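Local coordinates for protein oxidoreductase (Thermotoga maritima, PDB 1ZH8) that binds NADP through a Rossmann-fold domain and probably catalyses an NADP-dependent oxidation or reduction of an alcohol or carbonyl substrate, as in GFO/IDH/MocA-family oxidoreductases, at residues R53-A58 and V70-E75; L21-C26 and T48-R53; D84-T89 and K105-I110. All blocks are in the same frame, centred on the assembly; numbering follows the deposited sequence.

Contact 1 of 3, residues R53-A58 and V70-E75. With NAP (NADP nicotinamide-adenine-dinucleotide phosphate), chain D.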
loop_
_atom_site.group_PDB
_atom_site.type_symbol
_atom_site.label_atom_id
_atom_site.label_comp_id
_atom_site.label_asym_id
_atom_site.label_seq_id
_atom_site.Cartn_x
_atom_site.Cartn_y
_atom_site.Cartn_z
ATOM N N ARG A 53 5.466 38.092 -15.061
ATOM C CA ARG A 53 4.208 38.836 -14.880
ATOM C C ARG A 53 4.432 40.193 -14.195
ATOM O O ARG A 53 3.936 41.203 -14.684
ATOM C CB ARG A 53 3.146 38.005 -14.127
ATOM C CG ARG A 53 1.888 38.811 -13.684
ATOM C CD ARG A 53 0.873 37.921 -12.959
ATOM N NE ARG A 53 1.467 37.268 -11.787
ATOM C CZ ARG A 53 0.901 36.300 -11.073
ATOM N NH1 ARG A 53 -0.303 35.838 -11.381
ATOM N NH2 ARG A 53 1.548 35.796 -10.032
ATOM N N THR A 54 5.156 40.188 -13.067
ATOM C CA THR A 54 5.570 41.411 -12.350
ATOM C C THR A 54 6.975 41.856 -12.823
ATOM O O THR A 54 7.953 41.137 -12.675
ATOM C CB THR A 54 5.630 41.188 -10.817
ATOM O OG1 THR A 54 4.479 40.466 -10.382
ATOM C CG2 THR A 54 5.682 42.497 -10.081
ATOM N N ARG A 55 7.056 43.048 -13.387
ATOM C CA ARG A 55 8.296 43.593 -13.914
ATOM C C ARG A 55 9.422 43.642 -12.850
ATOM O O ARG A 55 10.563 43.263 -13.140
ATOM C CB ARG A 55 7.999 44.982 -14.491
ATOM C CG ARG A 55 9.193 45.799 -14.850
ATOM C CD ARG A 55 9.439 45.748 -16.323
ATOM N NE ARG A 55 10.760 46.271 -16.646
ATOM C CZ ARG A 55 11.238 46.399 -17.877
ATOM N NH1 ARG A 55 10.505 46.055 -18.926
ATOM N NH2 ARG A 55 12.461 46.867 -18.058
ATOM N N SER A 56 9.107 44.074 -11.628
ATOM C CA SER A 56 10.137 44.191 -10.609
ATOM C C SER A 56 10.750 42.821 -10.283
ATOM O O SER A 56 11.940 42.734 -9.946
ATOM C CB SER A 56 9.616 44.893 -9.344
ATOM O OG SER A 56 8.767 44.039 -8.605
ATOM N N HIS A 57 9.942 41.764 -10.395
ATOM C CA HIS A 57 10.414 40.396 -10.191
ATOM C C HIS A 57 11.400 39.965 -11.274
ATOM O O HIS A 57 12.392 39.273 -10.985
ATOM C CB HIS A 57 9.232 39.421 -10.138
ATOM C CG HIS A 57 8.450 39.491 -8.866
ATOM N ND1 HIS A 57 7.458 38.585 -8.552
ATOM C CD2 HIS A 57 8.521 40.350 -7.820
ATOM C CE1 HIS A 57 6.944 38.887 -7.375
ATOM N NE2 HIS A 57 7.567 39.959 -6.911
ATOM N N ALA A 58 11.124 40.384 -12.508
ATOM C CA ALA A 58 11.998 40.106 -13.647
ATOM C C ALA A 58 13.288 40.898 -13.540
ATOM O O ALA A 58 14.350 40.409 -13.953
ATOM C CB ALA A 58 11.299 40.430 -14.963
ATOM N N VAL A 70 15.451 42.846 -20.298
ATOM C CA VAL A 70 14.185 42.604 -19.605
ATOM C C VAL A 70 12.988 43.023 -20.484
ATOM O O VAL A 70 12.930 44.139 -20.978
ATOM C CB VAL A 70 14.132 43.325 -18.228
ATOM C CG1 VAL A 70 12.810 43.040 -17.503
ATOM C CG2 VAL A 70 15.290 42.904 -17.356
ATOM N N PHE A 71 12.031 42.121 -20.656
ATOM C CA PHE A 71 10.866 42.379 -21.498
ATOM C C PHE A 71 9.559 42.413 -20.706
ATOM O O PHE A 71 9.361 41.631 -19.772
ATOM C CB PHE A 71 10.785 41.328 -22.613
ATOM C CG PHE A 71 11.933 41.389 -23.570
ATOM C CD1 PHE A 71 11.944 42.329 -24.604
ATOM C CD2 PHE A 71 13.024 40.536 -23.423
ATOM C CE1 PHE A 71 13.020 42.415 -25.485
ATOM C CE2 PHE A 71 14.103 40.604 -24.304
ATOM C CZ PHE A 71 14.101 41.550 -25.342
ATOM N N ASP A 72 8.670 43.322 -21.103
ATOM C CA ASP A 72 7.329 43.399 -20.535
ATOM C C ASP A 72 6.462 42.205 -20.936
ATOM O O ASP A 72 5.528 41.851 -20.227
ATOM C CB ASP A 72 6.655 44.716 -20.938
ATOM C CG ASP A 72 7.302 45.944 -20.273
ATOM O OD1 ASP A 72 7.826 45.813 -19.140
ATOM O OD2 ASP A 72 7.265 47.049 -20.871
ATOM N N SER A 73 6.772 41.582 -22.068
ATOM C CA SER A 73 6.008 40.422 -22.505
ATOM C C SER A 73 6.862 39.342 -23.170
ATOM O O SER A 73 7.886 39.611 -23.802
ATOM C CB SER A 73 4.845 40.844 -23.431
ATOM O OG SER A 73 5.305 41.019 -24.753
ATOM N N TYR A 74 6.388 38.116 -23.025
ATOM C CA TYR A 74 6.998 36.937 -23.595
ATOM C C TYR A 74 7.025 37.000 -25.112
ATOM O O TYR A 74 8.027 36.602 -25.733
ATOM C CB TYR A 74 6.167 35.756 -23.155
ATOM C CG TYR A 74 6.503 34.429 -23.757
ATOM C CD1 TYR A 74 7.771 33.876 -23.627
ATOM C CD2 TYR A 74 5.523 33.686 -24.394
ATOM C CE1 TYR A 74 8.059 32.619 -24.137
ATOM C CE2 TYR A 74 5.793 32.429 -24.915
ATOM C CZ TYR A 74 7.062 31.904 -24.787
ATOM O OH TYR A 74 7.322 30.659 -25.306
ATOM N N GLU A 75 5.920 37.477 -25.704
ATOM C CA GLU A 75 5.795 37.578 -27.162
ATOM C C GLU A 75 6.894 38.482 -27.711
ATOM O O GLU A 75 7.413 38.224 -28.799
ATOM C CB GLU A 75 4.414 38.116 -27.583
ATOM C CG GLU A 75 3.221 37.184 -27.346
ATOM C CD GLU A 75 2.747 37.145 -25.886
ATOM O OE1 GLU A 75 3.296 37.879 -25.035
ATOM O OE2 GLU A 75 1.818 36.367 -25.582
HETATM P PA NAP D . 5.939 30.461 -8.890
HETATM O O1A NAP D . 6.879 30.872 -7.815
HETATM O O2A NAP D . 4.573 30.978 -8.707
HETATM O O5B NAP D . 6.582 30.873 -10.300
HETATM C C5B NAP D . 5.753 31.212 -11.388
HETATM C C4B NAP D . 6.322 32.460 -12.035
HETATM O O4B NAP D . 5.662 32.719 -13.267
HETATM C C3B NAP D . 6.115 33.696 -11.167
HETATM O O3B NAP D . 7.256 34.478 -11.365
HETATM C C2B NAP D . 4.900 34.327 -11.827
HETATM O O2B NAP D . 4.503 35.679 -11.621
HETATM C C1B NAP D . 5.231 34.072 -13.281
HETATM N N9A NAP D . 4.053 34.244 -14.127
HETATM C C8A NAP D . 2.736 33.998 -13.810
HETATM N N7A NAP D . 1.983 34.279 -14.897
HETATM C C5A NAP D . 2.806 34.704 -15.892
HETATM C C6A NAP D . 2.583 35.123 -17.198
HETATM N N6A NAP D . 1.356 35.181 -17.688
HETATM N N1A NAP D . 3.638 35.483 -17.994
HETATM C C2A NAP D . 4.915 35.447 -17.489
HETATM N N3A NAP D . 5.144 35.043 -16.198
HETATM C C4A NAP D . 4.107 34.677 -15.418
HETATM O O3 NAP D . 5.863 28.865 -8.922
HETATM P PN NAP D . 7.138 27.903 -9.100
HETATM O O1N NAP D . 8.392 28.605 -9.524
HETATM O O2N NAP D . 7.042 27.092 -7.894
HETATM O O5D NAP D . 6.738 26.944 -10.332
HETATM C C5D NAP D . 6.880 27.298 -11.696
HETATM C C4D NAP D . 7.036 26.024 -12.522
HETATM O O4D NAP D . 8.148 25.289 -12.024
HETATM C C3D NAP D . 5.810 25.116 -12.378
HETATM O O3D NAP D . 5.470 24.534 -13.614
HETATM C C2D NAP D . 6.237 24.034 -11.416
HETATM O O2D NAP D . 5.581 22.805 -11.650
HETATM C C1D NAP D . 7.736 23.973 -11.673
HETATM N N1N NAP D . 8.446 23.483 -10.494
HETATM C C2N NAP D . 9.207 22.358 -10.624
HETATM C C3N NAP D . 9.901 21.836 -9.528
HETATM C C7N NAP D . 10.914 20.733 -9.718
HETATM O O7N NAP D . 11.539 20.247 -8.554
HETATM N N7N NAP D . 11.209 20.245 -10.939
HETATM C C4N NAP D . 9.813 22.488 -8.291
HETATM C C5N NAP D . 9.041 23.651 -8.168
HETATM C C6N NAP D . 8.356 24.142 -9.284
HETATM P P2B NAP D . 5.274 36.967 -11.038
HETATM O O1X NAP D . 6.078 37.666 -12.113
HETATM O O2X NAP D . 6.218 36.582 -9.922
HETATM O O3X NAP D . 4.161 37.861 -10.536
#

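Contact 2 of 3, residues L21-C26 and T48-R53. With NAP (NADP nicotinamide-adenine-dinucleotide phosphate), chain D.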
loop_
_atom_site.group_PDB
_atom_site.type_symbol
_atom_site.label_atom_id
_atom_site.label_comp_id
_atom_site.label_asym_id
_atom_site.label_seq_id
_atom_site.Cartn_x
_atom_site.Cartn_y
_atom_site.Cartn_z
ATOM N N LEU A 21 19.540 31.761 -24.074
ATOM C CA LEU A 21 18.382 31.269 -23.357
ATOM C C LEU A 21 17.598 32.403 -22.738
ATOM O O LEU A 21 18.185 33.301 -22.138
ATOM C CB LEU A 21 18.854 30.330 -22.257
ATOM C CG LEU A 21 17.847 29.506 -21.474
ATOM C CD1 LEU A 21 17.232 28.435 -22.362
ATOM C CD2 LEU A 21 18.558 28.856 -20.301
ATOM N N GLY A 22 16.275 32.356 -22.884
ATOM C CA GLY A 22 15.368 33.322 -22.263
ATOM C C GLY A 22 14.631 32.671 -21.109
ATOM O O GLY A 22 14.086 31.562 -21.248
ATOM N N ILE A 23 14.647 33.332 -19.954
ATOM C CA ILE A 23 13.941 32.844 -18.772
ATOM C C ILE A 23 12.547 33.456 -18.734
ATOM O O ILE A 23 12.410 34.669 -18.829
ATOM C CB ILE A 23 14.687 33.214 -17.491
ATOM C CG1 ILE A 23 16.182 32.830 -17.588
ATOM C CG2 ILE A 23 13.989 32.618 -16.279
ATOM C CD1 ILE A 23 16.514 31.344 -17.767
ATOM N N VAL A 24 11.513 32.627 -18.633
ATOM C CA VAL A 24 10.143 33.128 -18.618
ATOM C C VAL A 24 9.441 32.647 -17.358
ATOM O O VAL A 24 9.219 31.446 -17.178
ATOM C CB VAL A 24 9.312 32.661 -19.843
ATOM C CG1 VAL A 24 7.916 33.355 -19.837
ATOM C CG2 VAL A 24 10.062 32.881 -21.168
ATOM N N GLY A 25 9.070 33.591 -16.503
ATOM C CA GLY A 25 8.482 33.281 -15.210
ATOM C C GLY A 25 9.558 33.257 -14.145
ATOM O O GLY A 25 10.170 32.229 -13.917
ATOM N N CYS A 26 9.786 34.392 -13.498
ATOM C CA CYS A 26 10.863 34.523 -12.537
ATOM C C CYS A 26 10.343 34.322 -11.119
ATOM O O CYS A 26 10.178 35.279 -10.354
ATOM C CB CYS A 26 11.488 35.904 -12.679
ATOM S SG CYS A 26 12.102 36.248 -14.349
ATOM N N THR A 48 20.217 35.654 -21.983
ATOM C CA THR A 48 20.232 36.886 -22.730
ATOM C C THR A 48 18.929 37.673 -22.581
ATOM O O THR A 48 18.893 38.862 -22.918
ATOM C CB THR A 48 20.409 36.587 -24.210
ATOM O OG1 THR A 48 19.420 35.625 -24.617
ATOM C CG2 THR A 48 21.791 36.027 -24.469
ATOM N N ALA A 49 17.860 37.017 -22.098
ATOM C CA ALA A 49 16.559 37.679 -21.950
ATOM C C ALA A 49 15.732 37.109 -20.822
ATOM O O ALA A 49 15.885 35.955 -20.441
ATOM C CB ALA A 49 15.761 37.654 -23.261
ATOM N N VAL A 50 14.816 37.927 -20.322
ATOM C CA VAL A 50 14.088 37.641 -19.100
ATOM C C VAL A 50 12.748 38.368 -19.178
ATOM O O VAL A 50 12.655 39.477 -19.733
ATOM C CB VAL A 50 14.941 38.092 -17.867
ATOM C CG1 VAL A 50 14.099 38.580 -16.737
ATOM C CG2 VAL A 50 15.853 36.962 -17.404
ATOM N N THR A 51 11.701 37.721 -18.665
ATOM C CA THR A 51 10.373 38.324 -18.618
ATOM C C THR A 51 9.566 37.679 -17.498
ATOM O O THR A 51 9.791 36.512 -17.166
ATOM C CB THR A 51 9.653 38.172 -19.974
ATOM O OG1 THR A 51 8.482 38.995 -20.004
ATOM C CG2 THR A 51 9.277 36.721 -20.242
ATOM N N SER A 52 8.655 38.438 -16.887
ATOM C CA SER A 52 7.797 37.877 -15.838
ATOM C C SER A 52 6.443 38.592 -15.817
ATOM O O SER A 52 6.285 39.584 -16.502
ATOM C CB SER A 52 8.493 37.961 -14.475
ATOM O OG SER A 52 8.108 36.865 -13.650
ATOM N N ARG A 53 5.466 38.092 -15.061
ATOM C CA ARG A 53 4.208 38.836 -14.880
ATOM C C ARG A 53 4.432 40.193 -14.195
ATOM O O ARG A 53 3.936 41.203 -14.684
ATOM C CB ARG A 53 3.146 38.005 -14.127
ATOM C CG ARG A 53 1.888 38.811 -13.684
ATOM C CD ARG A 53 0.873 37.921 -12.959
ATOM N NE ARG A 53 1.467 37.268 -11.787
ATOM C CZ ARG A 53 0.901 36.300 -11.073
ATOM N NH1 ARG A 53 -0.303 35.838 -11.381
ATOM N NH2 ARG A 53 1.548 35.796 -10.032
HETATM P PA NAP D . 5.939 30.461 -8.890
HETATM O O1A NAP D . 6.879 30.872 -7.815
HETATM O O2A NAP D . 4.573 30.978 -8.707
HETATM O O5B NAP D . 6.582 30.873 -10.300
HETATM C C5B NAP D . 5.753 31.212 -11.388
HETATM C C4B NAP D . 6.322 32.460 -12.035
HETATM O O4B NAP D . 5.662 32.719 -13.267
HETATM C C3B NAP D . 6.115 33.696 -11.167
HETATM O O3B NAP D . 7.256 34.478 -11.365
HETATM C C2B NAP D . 4.900 34.327 -11.827
HETATM O O2B NAP D . 4.503 35.679 -11.621
HETATM C C1B NAP D . 5.231 34.072 -13.281
HETATM N N9A NAP D . 4.053 34.244 -14.127
HETATM C C8A NAP D . 2.736 33.998 -13.810
HETATM N N7A NAP D . 1.983 34.279 -14.897
HETATM C C5A NAP D . 2.806 34.704 -15.892
HETATM C C6A NAP D . 2.583 35.123 -17.198
HETATM N N6A NAP D . 1.356 35.181 -17.688
HETATM N N1A NAP D . 3.638 35.483 -17.994
HETATM C C2A NAP D . 4.915 35.447 -17.489
HETATM N N3A NAP D . 5.144 35.043 -16.198
HETATM C C4A NAP D . 4.107 34.677 -15.418
HETATM O O3 NAP D . 5.863 28.865 -8.922
HETATM P PN NAP D . 7.138 27.903 -9.100
HETATM O O1N NAP D . 8.392 28.605 -9.524
HETATM O O2N NAP D . 7.042 27.092 -7.894
HETATM O O5D NAP D . 6.738 26.944 -10.332
HETATM C C5D NAP D . 6.880 27.298 -11.696
HETATM C C4D NAP D . 7.036 26.024 -12.522
HETATM O O4D NAP D . 8.148 25.289 -12.024
HETATM C C3D NAP D . 5.810 25.116 -12.378
HETATM O O3D NAP D . 5.470 24.534 -13.614
HETATM C C2D NAP D . 6.237 24.034 -11.416
HETATM O O2D NAP D . 5.581 22.805 -11.650
HETATM C C1D NAP D . 7.736 23.973 -11.673
HETATM N N1N NAP D . 8.446 23.483 -10.494
HETATM C C2N NAP D . 9.207 22.358 -10.624
HETATM C C3N NAP D . 9.901 21.836 -9.528
HETATM C C7N NAP D . 10.914 20.733 -9.718
HETATM O O7N NAP D . 11.539 20.247 -8.554
HETATM N N7N NAP D . 11.209 20.245 -10.939
HETATM C C4N NAP D . 9.813 22.488 -8.291
HETATM C C5N NAP D . 9.041 23.651 -8.168
HETATM C C6N NAP D . 8.356 24.142 -9.284
HETATM P P2B NAP D . 5.274 36.967 -11.038
HETATM O O1X NAP D . 6.078 37.666 -12.113
HETATM O O2X NAP D . 6.218 36.582 -9.922
HETATM O O3X NAP D . 4.161 37.861 -10.536
#

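Contact 3 of 3, residues D84-T89 and K105-I110. With NAP (NADP nicotinamide-adenine-dinucleotide phosphate), chain D.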
loop_
_atom_site.group_PDB
_atom_site.type_symbol
_atom_site.label_atom_id
_atom_site.label_comp_id
_atom_site.label_asym_id
_atom_site.label_seq_id
_atom_site.Cartn_x
_atom_site.Cartn_y
_atom_site.Cartn_z
ATOM N N ASP A 84 17.847 31.438 -28.583
ATOM C CA ASP A 84 17.772 30.178 -29.321
ATOM C C ASP A 84 16.727 29.272 -28.675
ATOM O O ASP A 84 16.148 28.394 -29.335
ATOM C CB ASP A 84 19.143 29.497 -29.280
ATOM C CG ASP A 84 20.229 30.330 -29.968
ATOM O OD1 ASP A 84 20.029 30.703 -31.146
ATOM O OD2 ASP A 84 21.270 30.621 -29.338
ATOM N N ALA A 85 16.496 29.489 -27.378
ATOM C CA ALA A 85 15.540 28.703 -26.623
ATOM C C ALA A 85 15.021 29.502 -25.445
ATOM O O ALA A 85 15.604 30.520 -25.047
ATOM C CB ALA A 85 16.179 27.381 -26.132
ATOM N N VAL A 86 13.919 29.031 -24.892
ATOM C CA VAL A 86 13.336 29.653 -23.731
ATOM C C VAL A 86 13.105 28.600 -22.643
ATOM O O VAL A 86 12.914 27.405 -22.920
ATOM C CB VAL A 86 12.036 30.439 -24.079
ATOM C CG1 VAL A 86 12.339 31.616 -25.047
ATOM C CG2 VAL A 86 10.955 29.524 -24.677
ATOM N N ASP A 87 13.190 29.051 -21.401
ATOM C CA ASP A 87 12.957 28.203 -20.254
ATOM C C ASP A 87 11.681 28.665 -19.558
ATOM O O ASP A 87 11.611 29.791 -19.065
ATOM C CB ASP A 87 14.170 28.298 -19.327
ATOM C CG ASP A 87 14.032 27.454 -18.073
ATOM O OD1 ASP A 87 13.217 26.493 -18.079
ATOM O OD2 ASP A 87 14.754 27.753 -17.080
ATOM N N LEU A 88 10.671 27.804 -19.527
ATOM C CA LEU A 88 9.396 28.190 -18.949
ATOM C C LEU A 88 9.258 27.628 -17.550
ATOM O O LEU A 88 9.244 26.399 -17.360
ATOM C CB LEU A 88 8.224 27.750 -19.827
ATOM C CG LEU A 88 8.365 27.916 -21.343
ATOM C CD1 LEU A 88 7.189 27.280 -22.130
ATOM C CD2 LEU A 88 8.548 29.377 -21.711
ATOM N N THR A 89 9.185 28.527 -16.570
ATOM C CA THR A 89 8.935 28.144 -15.179
ATOM C C THR A 89 7.677 28.860 -14.717
ATOM O O THR A 89 7.727 29.798 -13.914
ATOM C CB THR A 89 10.132 28.504 -14.274
ATOM O OG1 THR A 89 10.656 29.782 -14.670
ATOM C CG2 THR A 89 11.238 27.453 -14.429
ATOM N N LYS A 105 7.566 30.697 -33.467
ATOM C CA LYS A 105 8.691 31.601 -33.724
ATOM C C LYS A 105 10.002 30.886 -34.061
ATOM O O LYS A 105 11.021 31.537 -34.262
ATOM C CB LYS A 105 8.904 32.539 -32.535
ATOM C CG LYS A 105 8.522 33.998 -32.825
ATOM C CD LYS A 105 7.019 34.219 -32.920
ATOM C CE LYS A 105 6.686 35.628 -33.421
ATOM N NZ LYS A 105 7.196 35.941 -34.799
ATOM N N GLY A 106 9.972 29.554 -34.119
ATOM C CA GLY A 106 11.178 28.754 -34.344
ATOM C C GLY A 106 12.169 28.779 -33.190
ATOM O O GLY A 106 13.364 28.925 -33.399
ATOM N N VAL A 107 11.681 28.621 -31.963
ATOM C CA VAL A 107 12.552 28.680 -30.782
ATOM C C VAL A 107 12.401 27.385 -29.972
ATOM O O VAL A 107 11.282 26.952 -29.739
ATOM C CB VAL A 107 12.211 29.936 -29.919
ATOM C CG1 VAL A 107 12.800 29.835 -28.553
ATOM C CG2 VAL A 107 12.697 31.212 -30.604
ATOM N N HIS A 108 13.504 26.766 -29.541
ATOM C CA HIS A 108 13.410 25.582 -28.645
ATOM C C HIS A 108 12.824 25.955 -27.295
ATOM O O HIS A 108 12.903 27.116 -26.869
ATOM C CB HIS A 108 14.767 24.935 -28.409
ATOM C CG HIS A 108 15.506 24.620 -29.664
ATOM N ND1 HIS A 108 15.286 23.468 -30.382
ATOM C CD2 HIS A 108 16.456 25.312 -30.337
ATOM C CE1 HIS A 108 16.070 23.463 -31.446
ATOM N NE2 HIS A 108 16.793 24.569 -31.438
ATOM N N VAL A 109 12.243 24.970 -26.627
ATOM C CA VAL A 109 11.627 25.188 -25.320
ATOM C C VAL A 109 12.063 24.100 -24.331
ATOM O O VAL A 109 11.940 22.908 -24.628
ATOM C CB VAL A 109 10.070 25.107 -25.371
ATOM C CG1 VAL A 109 9.477 25.709 -24.109
ATOM C CG2 VAL A 109 9.509 25.799 -26.569
ATOM N N ILE A 110 12.580 24.517 -23.175
ATOM C CA ILE A 110 12.603 23.663 -22.008
ATOM C C ILE A 110 11.528 24.123 -21.024
ATOM O O ILE A 110 11.451 25.289 -20.661
ATOM C CB ILE A 110 14.002 23.555 -21.352
ATOM C CG1 ILE A 110 13.946 22.629 -20.127
ATOM C CG2 ILE A 110 14.575 24.938 -21.018
ATOM C CD1 ILE A 110 15.339 22.122 -19.667
HETATM P PA NAP D . 5.939 30.461 -8.890
HETATM O O1A NAP D . 6.879 30.872 -7.815
HETATM O O2A NAP D . 4.573 30.978 -8.707
HETATM O O5B NAP D . 6.582 30.873 -10.300
HETATM C C5B NAP D . 5.753 31.212 -11.388
HETATM C C4B NAP D . 6.322 32.460 -12.035
HETATM O O4B NAP D . 5.662 32.719 -13.267
HETATM C C3B NAP D . 6.115 33.696 -11.167
HETATM O O3B NAP D . 7.256 34.478 -11.365
HETATM C C2B NAP D . 4.900 34.327 -11.827
HETATM O O2B NAP D . 4.503 35.679 -11.621
HETATM C C1B NAP D . 5.231 34.072 -13.281
HETATM N N9A NAP D . 4.053 34.244 -14.127
HETATM C C8A NAP D . 2.736 33.998 -13.810
HETATM N N7A NAP D . 1.983 34.279 -14.897
HETATM C C5A NAP D . 2.806 34.704 -15.892
HETATM C C6A NAP D . 2.583 35.123 -17.198
HETATM N N6A NAP D . 1.356 35.181 -17.688
HETATM N N1A NAP D . 3.638 35.483 -17.994
HETATM C C2A NAP D . 4.915 35.447 -17.489
HETATM N N3A NAP D . 5.144 35.043 -16.198
HETATM C C4A NAP D . 4.107 34.677 -15.418
HETATM O O3 NAP D . 5.863 28.865 -8.922
HETATM P PN NAP D . 7.138 27.903 -9.100
HETATM O O1N NAP D . 8.392 28.605 -9.524
HETATM O O2N NAP D . 7.042 27.092 -7.894
HETATM O O5D NAP D . 6.738 26.944 -10.332
HETATM C C5D NAP D . 6.880 27.298 -11.696
HETATM C C4D NAP D . 7.036 26.024 -12.522
HETATM O O4D NAP D . 8.148 25.289 -12.024
HETATM C C3D NAP D . 5.810 25.116 -12.378
HETATM O O3D NAP D . 5.470 24.534 -13.614
HETATM C C2D NAP D . 6.237 24.034 -11.416
HETATM O O2D NAP D . 5.581 22.805 -11.650
HETATM C C1D NAP D . 7.736 23.973 -11.673
HETATM N N1N NAP D . 8.446 23.483 -10.494
HETATM C C2N NAP D . 9.207 22.358 -10.624
HETATM C C3N NAP D . 9.901 21.836 -9.528
HETATM C C7N NAP D . 10.914 20.733 -9.718
HETATM O O7N NAP D . 11.539 20.247 -8.554
HETATM N N7N NAP D . 11.209 20.245 -10.939
HETATM C C4N NAP D . 9.813 22.488 -8.291
HETATM C C5N NAP D . 9.041 23.651 -8.168
HETATM C C6N NAP D . 8.356 24.142 -9.284
HETATM P P2B NAP D . 5.274 36.967 -11.038
HETATM O O1X NAP D . 6.078 37.666 -12.113
HETATM O O2X NAP D . 6.218 36.582 -9.922
HETATM O O3X NAP D . 4.161 37.861 -10.536
#

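Contact 1 of 3, residues R53-A58 and V70-E75
R55 reaches over V70 to form a salt bridge with D72, its NH1 lying 2.7 Å from D72 OD1. NH1 comes from above the carboxylate plane, the two flat groups turned 60° apart. V70 CG1 sits under the centre of the guanidinium, 3.7 Å from R55 CZ, and also meets A58 CB at 3.9 Å. A bend at chi2 (101°) brings the R55 chain round to this strand. These residues join the start of helix 55-65 to strand 69-71, the closing half of a Rossmann beta-alpha-beta unit. At that helix start the 2'-phosphate of NADP is gripped: T54 N gives a nearly straight bond to O1X (2.8 Å, 174°), and O3X takes bonds from T54 OG1 at 2.6 Å and R53 NE at 3.0 Å. C8A of the adenine lies over one face of the R53 guanidinium. H57 ND1 meets O2X of NADP at 2.7 Å, in the plane of the imidazole, and T54 CB lies over one ring face, toward the rim. A leucine in place of H57 would probably leave O2X without this donor and weaken the hold on the phosphate. Second-shell salt bridges join D184 to R53 NH1 and E59 to R55 NE.

Contact 2 of 3, residues L21-C26 and T48-R53
T48 opens the pairing of strand 45-51 with strand 19-24: its backbone N donates to L21 O at 3.1 Å, while its hydroxyl is bonded to L82 O. The strands run parallel, and the axes of 21-24 and 48-51 lie 11° apart. A49 is in register with G22, and A49 O accepts a bond from I23 N at 2.9 Å; the same oxygen takes a CA-H...O contact from G22. V50 turns to the other face, beside I23 and pointing the same way, with V50 CG2 3.9 Å from I23 CB. Its second methyl, CG1, meets C26 SG, and helix 55-65 covers this face through A58 and F61.

T51 shares the opposite face with V24. Its backbone N bonds to I23 O, and T51 O accepts G25 N at 3.1 Å, which extends the ladder one residue past strand 19-24. The hydroxyl of T51 stands anti to the backbone N (chi1 -168°) and bonds to F71 O; CG2 is thereby turned to V24, lying 3.7 Å from V24 CG1. Beyond the strand, S52 OG accepts a fairly straight bond from C26 N at 3.0 Å (168°) and donates to NADP O1X at 2.7 Å, so one hydroxyl ties the first loop to the 2'-phosphate. Across from S52, the backbone of G25 has a positive phi, and a CB there would collide with the ribose oxygen O4B of NADP. This glycine just past the first strand, with an anchor for the 2'-phosphate just past the second, is characteristic of the dinucleotide-binding beta-alpha-beta unit of NADP-dependent Rossmann folds.

Contact 3 of 3, residues D84-T89 and K105-I110
D84 O and H108 N begin a ladder of four backbone hydrogen bonds between parallel strands 85-88 and 108-112. V86 is held by both its N and its O, V86 N donating to H108 O and V86 O accepting I110 N, each at 2.9 Å. L88 N closes the ladder on I110 O, and CA-H...O contacts from A85, D87 and V109 lie between these bonds. The axes of 85-88 and 108-110 cross at -24°.

The apolar contacts divide between the faces of the sheet. On one, V109 CG1, anti to its own N (chi1 -164°), reaches L88 CD1 at 3.4 Å and also meets V86 CG2. V107, just before the strand, crosses V86 at about a right angle, the two CG1 methyls 4.0 Å apart. Helix 95-104 packs on L88 and V109; it links the two strands in a beta-alpha-beta crossover of the Rossmann fold. On the other face, A85 CB touches H108 CB at 3.6 Å, and D87 lies beside I110, with helix 290-303 packed over all four residues.

Polar side chains on this second face find their main partners outside the pair. D87 OD2 is bonded to H34 ND1, while D87 OD1 comes within 3.6 Å of the methyl I110 CG2. The imidazole of H108 presents an edge to D84 O, its CD2 3.3 Å from that oxygen, and its ND1 bonds to T135 N.

All three contacts belong to the one parallel sheet of the Rossmann domain. Contact 2 and contact 3 are buried pairings of adjacent strands, built mainly from backbone bonds and aliphatic side chains; strands 19-24 and 85-88 are themselves neighbours, joined by G22 O to D87 N. Contact 1 lies at the surface, on the outermost strand 69-71, and relies instead on a salt bridge and on V70 packed against the start of helix 55-65. Contacts 1 and 2 share R53 and meet where F71 pairs with strand 45-51. Both grip the 2'-phosphate of NADP, whereas contact 3 merely touches the cofactor near its nicotinamide ribose, through T89, whose hydroxyl also bonds to G25 O of contact 2.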